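Local coordinates for protein xyloglucanase (Paenibacillus pabuli, PDB 2JEP) that probably hydrolyses the beta-1,4-glucan backbone of xyloglucan, a plant cell-wall polysaccharide, as a family 5 glycoside hydrolase with a TIM-barrel fold, at residues Y266-F271 against K291-G296; T280-T285 against G296-L301; Q304-Y309 against K352-V357; V338-Y343 against Q384-A389. All blocks are in the same frame, centred on the assembly; numbering follows the deposited sequence. Where two conformers were deposited one is given.

Interaction 1 (Y266-F271 against K291-G296); sequences YSPWDF and KKSTWG
P268 and G296 bring the two backbones closest, with their CA atoms 5.1 Å apart, at a point where the first segment turns through a cis peptide between S267 and P268 into the short helix 269-272. P268, the N-cap residue of that helix, lies buried against the second segment. Its CB sits over one face of the W295 indole as a CH-pi contact, 3.9 Å from the centroid of the six-membered ring, while its CD meets G296 O at 3.3 Å. G296 has a positive phi, and any CB there would run into P268 CB.

The polar half of the contact belongs to D270. Its CG stands between the backbone N and the carbonyl carbon (chi1 60°), on the side of S293. The S293 hydroxyl donates to D270 OD1 over 2.6 Å, reaching it from above the carboxylate plane, 37° out of it. D270 OD2 works through water: one molecule donates to it and accepts from T294 N, and another accepts from W295 NE1, 2.9 Å away in the plane of the indole, and donates weakly to OD2. The aspartate is therefore tied to three consecutive residues, S293 to W295. A further water gives its two protons to S267 O and G296 O, at 2.8 Å from each.

Just ahead of these contacts Y266 OH hydrogen-bonds E323, at the end of strand 319-324, where family 5 enzymes carry their nucleophile; the contact closes a long excursion after TIM-barrel strand 259-265 onto itself, probably near the active site.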
# COMPACT_ATOMS: atom_id res chain seq x y z
N TYR A 266 6.49 3.24 8.90
CA TYR A 266 6.57 2.42 10.10
C TYR A 266 7.70 2.94 11.00
O TYR A 266 8.34 2.15 11.70
CB TYR A 266 6.84 0.97 9.72
CG TYR A 266 5.76 0.25 8.92
CD1 TYR A 266 4.69 -0.34 9.55
CD2 TYR A 266 5.87 0.11 7.56
CE1 TYR A 266 3.77 -1.08 8.84
CE2 TYR A 266 4.95 -0.62 6.84
CZ TYR A 266 3.89 -1.19 7.48
OH TYR A 266 2.98 -1.99 6.82
N SER A 267 7.93 4.24 10.99
CA SER A 267 9.02 4.81 11.79
C SER A 267 8.52 5.33 13.12
O SER A 267 7.44 5.89 13.19
CB SER A 267 9.69 5.95 11.05
OG SER A 267 10.31 5.51 9.84
N PRO A 268 9.32 5.17 14.18
CA PRO A 268 10.57 4.46 14.26
C PRO A 268 10.34 2.97 14.37
O PRO A 268 9.48 2.51 15.13
CB PRO A 268 11.21 5.01 15.55
CG PRO A 268 10.03 5.33 16.41
CD PRO A 268 8.91 5.73 15.49
N TRP A 269 11.11 2.20 13.61
CA TRP A 269 10.89 0.76 13.50
C TRP A 269 11.00 0.06 14.83
O TRP A 269 10.29 -0.91 15.09
CB TRP A 269 11.90 0.16 12.54
CG TRP A 269 11.70 -1.30 12.26
CD1 TRP A 269 12.50 -2.33 12.66
CD2 TRP A 269 10.62 -1.89 11.53
NE1 TRP A 269 11.98 -3.53 12.22
CE2 TRP A 269 10.82 -3.28 11.54
CE3 TRP A 269 9.46 -1.37 10.90
CZ2 TRP A 269 9.96 -4.17 10.89
CZ3 TRP A 269 8.60 -2.27 10.26
CH2 TRP A 269 8.88 -3.65 10.25
N ASP A 270 11.89 0.52 15.70
CA ASP A 270 12.07 -0.13 16.97
C ASP A 270 10.77 -0.21 17.77
O ASP A 270 10.52 -1.22 18.43
CB ASP A 270 13.27 0.43 17.76
CG ASP A 270 13.21 1.93 18.11
OD1 ASP A 270 12.26 2.64 17.74
OD2 ASP A 270 14.22 2.37 18.74
N PHE A 271 9.94 0.83 17.65
CA PHE A 271 8.59 0.80 18.21
C PHE A 271 7.60 0.02 17.36
O PHE A 271 6.88 -0.84 17.87
CB PHE A 271 8.07 2.24 18.39
CG PHE A 271 6.61 2.32 18.75
CD1 PHE A 271 6.16 1.87 19.98
CD2 PHE A 271 5.68 2.77 17.83
CE1 PHE A 271 4.79 1.90 20.30
CE2 PHE A 271 4.33 2.78 18.12
CZ PHE A 271 3.87 2.34 19.37
N LYS A 291 11.38 2.78 27.65
CA LYS A 291 10.53 2.02 26.75
C LYS A 291 10.11 2.82 25.51
O LYS A 291 9.27 2.38 24.75
CB LYS A 291 9.31 1.50 27.52
CG LYS A 291 9.70 0.67 28.75
CD LYS A 291 8.47 0.13 29.49
CE LYS A 291 8.82 -0.64 30.75
NZ LYS A 291 7.63 -1.31 31.37
N LYS A 292 10.72 3.99 25.34
CA LYS A 292 10.39 4.95 24.28
C LYS A 292 11.63 5.13 23.41
O LYS A 292 12.76 5.16 23.93
CB LYS A 292 10.00 6.29 24.90
CG LYS A 292 9.52 7.33 23.93
CD LYS A 292 9.31 8.68 24.65
CE LYS A 292 8.62 9.67 23.77
NZ LYS A 292 8.43 11.01 24.44
N SER A 293 11.45 5.27 22.10
CA SER A 293 12.59 5.52 21.22
C SER A 293 13.24 6.86 21.57
O SER A 293 12.65 7.70 22.25
CB SER A 293 12.14 5.55 19.76
OG SER A 293 11.35 4.43 19.42
N THR A 294 14.44 7.08 21.05
CA THR A 294 15.15 8.35 21.26
C THR A 294 15.00 9.28 20.07
O THR A 294 15.53 10.39 20.09
CB THR A 294 16.63 8.10 21.54
OG1 THR A 294 17.16 7.28 20.51
CG2 THR A 294 16.80 7.43 22.90
N TRP A 295 14.26 8.86 19.04
CA TRP A 295 14.07 9.63 17.83
C TRP A 295 12.71 9.17 17.23
O TRP A 295 12.06 8.27 17.76
CB TRP A 295 15.23 9.40 16.84
CG TRP A 295 15.21 8.01 16.26
CD1 TRP A 295 15.64 6.87 16.88
CD2 TRP A 295 14.66 7.59 14.99
NE1 TRP A 295 15.42 5.78 16.07
CE2 TRP A 295 14.82 6.19 14.91
CE3 TRP A 295 14.07 8.27 13.92
CZ2 TRP A 295 14.40 5.45 13.80
CZ3 TRP A 295 13.65 7.52 12.83
CH2 TRP A 295 13.83 6.12 12.78
N GLY A 296 12.30 9.82 16.15
CA GLY A 296 11.14 9.35 15.42
C GLY A 296 9.80 9.71 16.02
O GLY A 296 8.78 9.06 15.75
O HOH W 1 6.98 8.60 13.70
O HOH W 2 15.43 4.57 19.91
O HOH W 3 16.08 3.02 16.58

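Interaction 2 (T280-T285 against G296-L301); sequences TQWGAT and GQEDYL
W282 and Q297 run past one another in opposite directions, the indole and the amide plane turned 41° apart. W282 CG is anti to the backbone N (chi1 -177°), and the indole beyond it lies against the start of helix 298-313. Q297 folds back over it: OE1 hangs 3.7 Å above the ring plane, nearer the rim than the middle, and NE2 comes to 3.6 Å from W282 CD1. The indole edge is used as well. NE1-H points at G296 O, 3.0 Å away and close to the ring plane, so the ring is bonded at its edge by one residue and covered on a face by the amide of the next.

Q297 is the N-cap residue of helix 298-313, which follows the sixth strand of the TIM barrel, and the residues 280-285 belong to the long loop between helix 269-272 and this helix. The same OE1 also accepts from G283 N at 2.7 Å, the donor nitrogen lying nearly along the C=O axis (C=O...N 161°), and NE2 is taken up by W295 O and by a water that donates to Q281 O.

E298 crosses the indole obliquely, its CG 4.0 Å from W282 CH2. The chain bends at chi2 and delivers OE2 to A284 N at 2.8 Å, through the syn lone pair. Farther along the helix, L301 CD2 lies 4.4 Å from W282 CH2, while Y343 of helix 336-353 meets the indole edge-to-face.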
# COMPACT_ATOMS: atom_id res chain seq x y z
N THR A 280 8.31 -0.05 23.49
CA THR A 280 6.90 -0.37 23.54
C THR A 280 5.99 0.86 23.65
O THR A 280 4.78 0.72 23.75
CB THR A 280 6.63 -1.31 24.73
OG1 THR A 280 7.12 -0.68 25.91
CG2 THR A 280 7.31 -2.67 24.53
N GLN A 281 6.59 2.06 23.62
CA GLN A 281 5.84 3.30 23.78
C GLN A 281 6.31 4.30 22.75
O GLN A 281 7.40 4.19 22.22
CB GLN A 281 6.02 3.87 25.21
CG GLN A 281 5.82 2.80 26.29
CD GLN A 281 5.80 3.37 27.68
OE1 GLN A 281 6.04 4.57 27.91
NE2 GLN A 281 5.50 2.50 28.63
N TRP A 282 5.47 5.29 22.49
CA TRP A 282 5.71 6.31 21.48
C TRP A 282 4.95 7.58 21.83
O TRP A 282 3.82 7.52 22.29
CB TRP A 282 5.24 5.80 20.09
CG TRP A 282 5.53 6.77 18.98
CD1 TRP A 282 6.69 6.84 18.25
CD2 TRP A 282 4.69 7.83 18.51
NE1 TRP A 282 6.60 7.87 17.35
CE2 TRP A 282 5.41 8.51 17.51
CE3 TRP A 282 3.41 8.29 18.85
CZ2 TRP A 282 4.87 9.58 16.82
CZ3 TRP A 282 2.91 9.37 18.19
CH2 TRP A 282 3.64 10.01 17.19
N GLY A 283 5.57 8.71 21.53
CA GLY A 283 4.95 10.00 21.63
C GLY A 283 4.97 10.58 23.03
O GLY A 283 5.44 9.96 24.00
N ALA A 284 4.42 11.77 23.12
CA ALA A 284 4.54 12.57 24.34
C ALA A 284 3.92 11.91 25.56
O ALA A 284 4.36 12.19 26.67
CB ALA A 284 3.91 13.94 24.13
N THR A 285 2.92 11.05 25.35
CA THR A 285 2.24 10.43 26.49
C THR A 285 2.94 9.18 27.02
O THR A 285 2.49 8.60 28.00
CB THR A 285 0.77 10.13 26.21
OG1 THR A 285 0.67 9.06 25.26
CG2 THR A 285 0.02 11.38 25.72
N GLY A 296 12.30 9.82 16.15
CA GLY A 296 11.14 9.35 15.42
C GLY A 296 9.80 9.71 16.02
O GLY A 296 8.78 9.06 15.75
N GLN A 297 9.77 10.78 16.80
CA GLN A 297 8.58 11.18 17.52
C GLN A 297 7.74 12.13 16.69
O GLN A 297 7.85 12.16 15.45
CB GLN A 297 8.96 11.75 18.88
CG GLN A 297 9.82 10.78 19.66
CD GLN A 297 9.10 9.46 19.97
OE1 GLN A 297 8.01 9.48 20.58
NE2 GLN A 297 9.68 8.33 19.56
N GLU A 298 6.90 12.93 17.33
CA GLU A 298 5.94 13.77 16.62
C GLU A 298 6.62 14.74 15.66
O GLU A 298 6.08 15.04 14.58
CB GLU A 298 5.11 14.58 17.63
CG GLU A 298 4.14 13.77 18.50
CD GLU A 298 4.71 13.27 19.82
OE1 GLU A 298 5.94 13.07 19.96
OE2 GLU A 298 3.87 13.08 20.74
N ASP A 299 7.78 15.26 16.06
CA ASP A 299 8.53 16.18 15.21
C ASP A 299 9.02 15.54 13.92
O ASP A 299 8.99 16.16 12.85
CB ASP A 299 9.68 16.87 15.97
CG ASP A 299 10.59 15.90 16.78
OD1 ASP A 299 10.35 14.66 16.84
OD2 ASP A 299 11.62 16.39 17.34
N TYR A 300 9.45 14.30 14.03
CA TYR A 300 9.90 13.53 12.87
C TYR A 300 8.76 13.21 11.93
O TYR A 300 8.86 13.38 10.71
CB TYR A 300 10.61 12.27 13.34
CG TYR A 300 11.16 11.44 12.22
CD1 TYR A 300 12.33 11.80 11.61
CD2 TYR A 300 10.52 10.31 11.79
CE1 TYR A 300 12.86 11.04 10.58
CE2 TYR A 300 11.02 9.55 10.74
CZ TYR A 300 12.20 9.90 10.16
OH TYR A 300 12.68 9.14 9.12
N LEU A 301 7.63 12.79 12.49
CA LEU A 301 6.45 12.52 11.71
C LEU A 301 6.03 13.77 10.92
O LEU A 301 5.72 13.69 9.72
CB LEU A 301 5.33 12.04 12.63
CG LEU A 301 3.93 11.90 12.05
CD1 LEU A 301 3.90 10.92 10.86
CD2 LEU A 301 2.98 11.47 13.13
O HOH W 4 9.03 5.45 20.35

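Interaction 3 (Q304-Y309 against K352-V357); sequences QFKSMY and KKYKMV
K306 offers a backbone carbon, not its ammonium group, to the Y354 ring: CA stands over the centre of one face, 3.9 Å from the centroid and 10° off the ring normal. K353 CG covers the opposite face near the rim, so the phenol is sandwiched between carbon atoms of two lysines. The K306 side chain then passes slantwise by the phenol end, bringing CD to 3.4 Å from Y354 OH. The Y309 side chain stands at about a right angle to that of Y354, with CG 3.5 Å from Y354 CD1.

Y354 ends helix 336-353 in a Schellman motif with K355 as the C-prime residue. M356 follows, its SD making, in the conformer modelled, an oblique Met-aromatic contact with F305 (SD 4.0 Å from CD2), which a second conformer leaves less certain. Here, between neighbouring outer helices of the TIM barrel, an alanine at Y354 would probably open a gap between K306 and K353 and leave E302 without the hydroxyl it binds.

The contact is mostly carbon, ring and sulfur, and several polar ends pair outside it: Y354 OH and K353 NZ with E302, K306 NZ with D310. Cohesion thus rests mainly on dispersion and CH-pi contact.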
# COMPACT_ATOMS: atom_id res chain seq x y z
N GLN A 304 8.59 14.41 8.03
CA GLN A 304 8.45 13.41 6.99
C GLN A 304 7.24 13.68 6.11
O GLN A 304 7.32 13.68 4.88
CB GLN A 304 8.35 12.02 7.63
CG GLN A 304 9.66 11.53 8.19
CD GLN A 304 10.59 11.06 7.13
OE1 GLN A 304 10.30 10.04 6.48
NE2 GLN A 304 11.67 11.78 6.92
N PHE A 305 6.07 13.83 6.72
CA PHE A 305 4.87 14.00 5.92
C PHE A 305 4.85 15.36 5.24
O PHE A 305 4.41 15.46 4.08
CB PHE A 305 3.60 13.76 6.75
CG PHE A 305 3.27 12.29 6.99
CD1 PHE A 305 4.23 11.30 6.90
CD2 PHE A 305 1.98 11.92 7.32
CE1 PHE A 305 3.91 9.98 7.14
CE2 PHE A 305 1.64 10.60 7.58
CZ PHE A 305 2.62 9.63 7.48
N LYS A 306 5.38 16.39 5.89
CA LYS A 306 5.45 17.68 5.21
C LYS A 306 6.30 17.55 3.94
O LYS A 306 6.00 18.20 2.94
CB LYS A 306 6.01 18.77 6.11
CG LYS A 306 5.93 20.14 5.44
CD LYS A 306 6.29 21.26 6.42
CE LYS A 306 6.04 22.61 5.79
NZ LYS A 306 7.03 22.90 4.71
N SER A 307 7.33 16.72 3.96
CA SER A 307 8.19 16.61 2.78
C SER A 307 7.43 16.02 1.59
O SER A 307 7.67 16.43 0.44
CB SER A 307 9.47 15.85 3.09
OG SER A 307 9.30 14.45 3.18
N MET A 308 6.51 15.08 1.84
CA MET A 308 5.70 14.53 0.77
C MET A 308 4.70 15.56 0.25
O MET A 308 4.44 15.65 -0.95
CB MET A 308 4.95 13.27 1.24
CG MET A 308 5.83 12.07 1.51
SD MET A 308 6.59 11.37 0.00
CE MET A 308 5.16 10.57 -0.78
N TYR A 309 4.13 16.35 1.15
CA TYR A 309 3.22 17.43 0.77
C TYR A 309 3.93 18.43 -0.14
O TYR A 309 3.45 18.79 -1.23
CB TYR A 309 2.67 18.10 2.02
CG TYR A 309 1.84 19.32 1.69
CD1 TYR A 309 0.51 19.19 1.36
CD2 TYR A 309 2.41 20.59 1.72
CE1 TYR A 309 -0.26 20.28 1.05
CE2 TYR A 309 1.65 21.70 1.38
CZ TYR A 309 0.33 21.54 1.07
OH TYR A 309 -0.41 22.67 0.72
N LYS A 352 -4.04 13.66 7.38
CA LYS A 352 -5.17 14.57 7.16
C LYS A 352 -4.69 16.00 7.00
O LYS A 352 -5.14 16.72 6.09
CB LYS A 352 -6.18 14.44 8.32
CG LYS A 352 -7.42 15.35 8.24
CD LYS A 352 -8.47 14.81 7.33
CE LYS A 352 -9.70 15.73 7.26
NZ LYS A 352 -10.15 16.19 8.59
N LYS A 353 -3.77 16.42 7.86
CA LYS A 353 -3.20 17.78 7.81
C LYS A 353 -2.61 18.09 6.45
O LYS A 353 -2.81 19.18 5.89
CB LYS A 353 -2.15 17.95 8.89
CG LYS A 353 -1.41 19.27 8.86
CD LYS A 353 -0.36 19.31 9.93
CE LYS A 353 0.38 20.65 9.92
NZ LYS A 353 1.45 20.72 10.94
N TYR A 354 -1.87 17.11 5.92
CA TYR A 354 -1.12 17.30 4.69
C TYR A 354 -1.84 16.71 3.48
O TYR A 354 -1.22 16.51 2.43
CB TYR A 354 0.31 16.78 4.84
CG TYR A 354 1.14 17.77 5.64
CD1 TYR A 354 1.35 19.04 5.15
CD2 TYR A 354 1.69 17.44 6.86
CE1 TYR A 354 2.07 19.97 5.86
CE2 TYR A 354 2.40 18.37 7.58
CZ TYR A 354 2.59 19.64 7.07
OH TYR A 354 3.28 20.60 7.77
N LYS A 355 -3.15 16.51 3.62
CA LYS A 355 -4.01 16.20 2.51
C LYS A 355 -3.56 14.97 1.75
O LYS A 355 -3.52 14.94 0.52
CB LYS A 355 -4.13 17.43 1.59
CG LYS A 355 -4.37 18.70 2.36
CD LYS A 355 -5.66 18.65 3.10
N MET A 356 -3.27 13.91 2.52
CA MET A 356 -2.87 12.64 1.94
C MET A 356 -3.63 11.51 2.64
O MET A 356 -4.21 11.70 3.70
CB MET A 356 -1.36 12.47 2.01
CG MET A 356 -0.76 12.67 3.39
SD MET A 356 1.03 12.68 3.48
CE MET A 356 1.39 14.23 2.63
N VAL A 357 -3.68 10.34 2.00
CA VAL A 357 -4.57 9.28 2.46
C VAL A 357 -3.82 8.30 3.35
O VAL A 357 -2.86 7.68 2.90
CB VAL A 357 -5.17 8.48 1.29
CG1 VAL A 357 -6.10 7.37 1.78
CG2 VAL A 357 -5.89 9.40 0.29

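Interaction 4 (V338-Y343 against Q384-A389); sequences VYRAAY and QNIINA
I386 and A341 lie where helix 384-393, the last of the chain, packs against helix 336-353 on the outside of the TIM barrel. The two short segments run in nearly the same direction, 21° apart, with axes 8.3 Å from each other at closest approach, a spacing consistent with the small A341 and A389.

The isoleucine can be followed outward. Its CB makes no close approach to the other helix. CG1, anti to the carbonyl carbon (chi1 -65°), is the first atom to touch, 4.0 Å from A341 N and about as far from A341 CA. The chain stays extended at chi2 (170°), and CD1 reaches R340, where it meets CB at 3.8 Å and comes to rest against one face of the guanidinium, 3.7 Å from NH2 and toward the rim of that group. R340 keeps its polar bonds while the methyl covers this face: NE bonds to N337 OD1 and NH1 to S326 O, NH2 is hydrogen-bonded just outside the segments, and D328 adds a long, weak ion pair to NH2.

An alanine in place of I386 would probably open a gap beside A341 and leave that face of the guanidinium without its methyl cover.

One turn along, A389 turns its methyl toward A341, meeting the A341 methyl CB to CB at 3.9 Å; the nearest approach of the whole pair is A389 CB to A341 O, 3.3 Å.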
# COMPACT_ATOMS: atom_id res chain seq x y z
N VAL A 338 -2.08 1.75 24.48
CA VAL A 338 -2.21 3.20 24.58
C VAL A 338 -1.38 3.85 23.49
O VAL A 338 -1.83 4.81 22.84
CB VAL A 338 -1.70 3.71 25.98
CG1 VAL A 338 -1.69 5.22 26.06
CG2 VAL A 338 -2.58 3.10 27.11
N TYR A 339 -0.18 3.33 23.27
CA TYR A 339 0.74 3.92 22.29
C TYR A 339 0.46 3.52 20.86
O TYR A 339 0.69 4.31 19.95
CB TYR A 339 2.23 3.69 22.71
CG TYR A 339 2.35 4.13 24.15
CD1 TYR A 339 2.15 5.46 24.48
CD2 TYR A 339 2.40 3.20 25.18
CE1 TYR A 339 2.08 5.88 25.77
CE2 TYR A 339 2.35 3.61 26.50
CZ TYR A 339 2.17 4.95 26.78
OH TYR A 339 2.05 5.40 28.09
N ARG A 340 -0.05 2.31 20.66
CA ARG A 340 -0.50 1.95 19.32
C ARG A 340 -1.62 2.86 18.87
O ARG A 340 -1.67 3.29 17.72
CB ARG A 340 -0.89 0.47 19.26
CG ARG A 340 0.29 -0.46 19.60
CD ARG A 340 0.20 -1.80 18.90
NE ARG A 340 -1.00 -2.51 19.28
CZ ARG A 340 -1.64 -3.42 18.53
NH1 ARG A 340 -1.25 -3.75 17.30
NH2 ARG A 340 -2.69 -4.01 19.04
N ALA A 341 -2.54 3.16 19.77
CA ALA A 341 -3.59 4.11 19.49
C ALA A 341 -3.01 5.49 19.24
O ALA A 341 -3.37 6.15 18.26
CB ALA A 341 -4.62 4.14 20.62
N ALA A 342 -2.13 5.97 20.13
CA ALA A 342 -1.56 7.33 19.97
C ALA A 342 -0.84 7.46 18.64
O ALA A 342 -0.95 8.48 17.96
CB ALA A 342 -0.65 7.67 21.14
N TYR A 343 -0.07 6.44 18.28
CA TYR A 343 0.68 6.43 17.01
C TYR A 343 -0.28 6.44 15.84
O TYR A 343 -0.12 7.22 14.90
CB TYR A 343 1.55 5.19 16.96
CG TYR A 343 2.47 5.04 15.78
CD1 TYR A 343 3.56 5.85 15.63
CD2 TYR A 343 2.27 4.08 14.84
CE1 TYR A 343 4.44 5.70 14.61
CE2 TYR A 343 3.13 3.92 13.77
CZ TYR A 343 4.23 4.73 13.66
OH TYR A 343 5.08 4.53 12.59
N GLN A 384 -10.88 -1.83 19.26
CA GLN A 384 -11.79 -0.69 19.14
C GLN A 384 -11.07 0.63 19.39
O GLN A 384 -11.35 1.64 18.73
CB GLN A 384 -12.94 -0.81 20.15
CG GLN A 384 -14.00 0.23 19.98
CD GLN A 384 -14.74 0.04 18.70
OE1 GLN A 384 -15.33 -1.03 18.50
NE2 GLN A 384 -14.71 1.05 17.79
N ASN A 385 -10.18 0.65 20.37
CA ASN A 385 -9.56 1.91 20.71
C ASN A 385 -8.61 2.40 19.61
O ASN A 385 -8.51 3.60 19.38
CB ASN A 385 -8.85 1.85 22.08
CG ASN A 385 -9.80 2.01 23.27
OD1 ASN A 385 -10.95 2.40 23.13
ND2 ASN A 385 -9.28 1.75 24.46
N ILE A 386 -7.94 1.48 18.90
CA ILE A 386 -7.10 1.90 17.77
C ILE A 386 -7.99 2.38 16.62
O ILE A 386 -7.69 3.38 15.97
CB ILE A 386 -6.13 0.77 17.31
CG1 ILE A 386 -5.11 0.46 18.41
CG2 ILE A 386 -5.44 1.15 15.98
CD1 ILE A 386 -4.27 -0.76 18.15
N ILE A 387 -9.09 1.68 16.35
CA ILE A 387 -10.01 2.17 15.33
C ILE A 387 -10.49 3.55 15.69
O ILE A 387 -10.52 4.46 14.84
CB ILE A 387 -11.22 1.21 15.17
CG1 ILE A 387 -10.75 -0.13 14.61
CG2 ILE A 387 -12.29 1.82 14.26
CD1 ILE A 387 -11.81 -1.24 14.59
N ASN A 388 -10.88 3.73 16.94
CA ASN A 388 -11.38 5.05 17.35
C ASN A 388 -10.30 6.13 17.18
O ASN A 388 -10.59 7.26 16.82
CB ASN A 388 -11.85 5.05 18.81
CG ASN A 388 -13.13 4.30 19.03
OD1 ASN A 388 -13.84 3.98 18.09
ND2 ASN A 388 -13.44 4.01 20.29
N ALA A 389 -9.05 5.78 17.50
CA ALA A 389 -7.93 6.71 17.37
C ALA A 389 -7.74 7.14 15.90
O ALA A 389 -7.56 8.32 15.61
CB ALA A 389 -6.66 6.05 17.91

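Interactions 1 and 2 share G296 and fold one long excursion after strand 259-265 onto itself; both are partly buried and mix aromatic packing with hydrogen bonds, interaction 1 leaning on bridging waters and interaction 2 mainly on direct bonds. Interactions 3 and 4 are more buried and largely apolar, both using helix 336-353: near its C-terminal end it meets helix 298-313, which also serves interaction 2, and near its start it meets helix 384-393. Interaction 4 also touches interactions 1 and 2, since Y343 bonds S267 O and Y339 bonds T285 O. The polar chemistry thus gathers in the excursion, the carbon contacts between barrel helices.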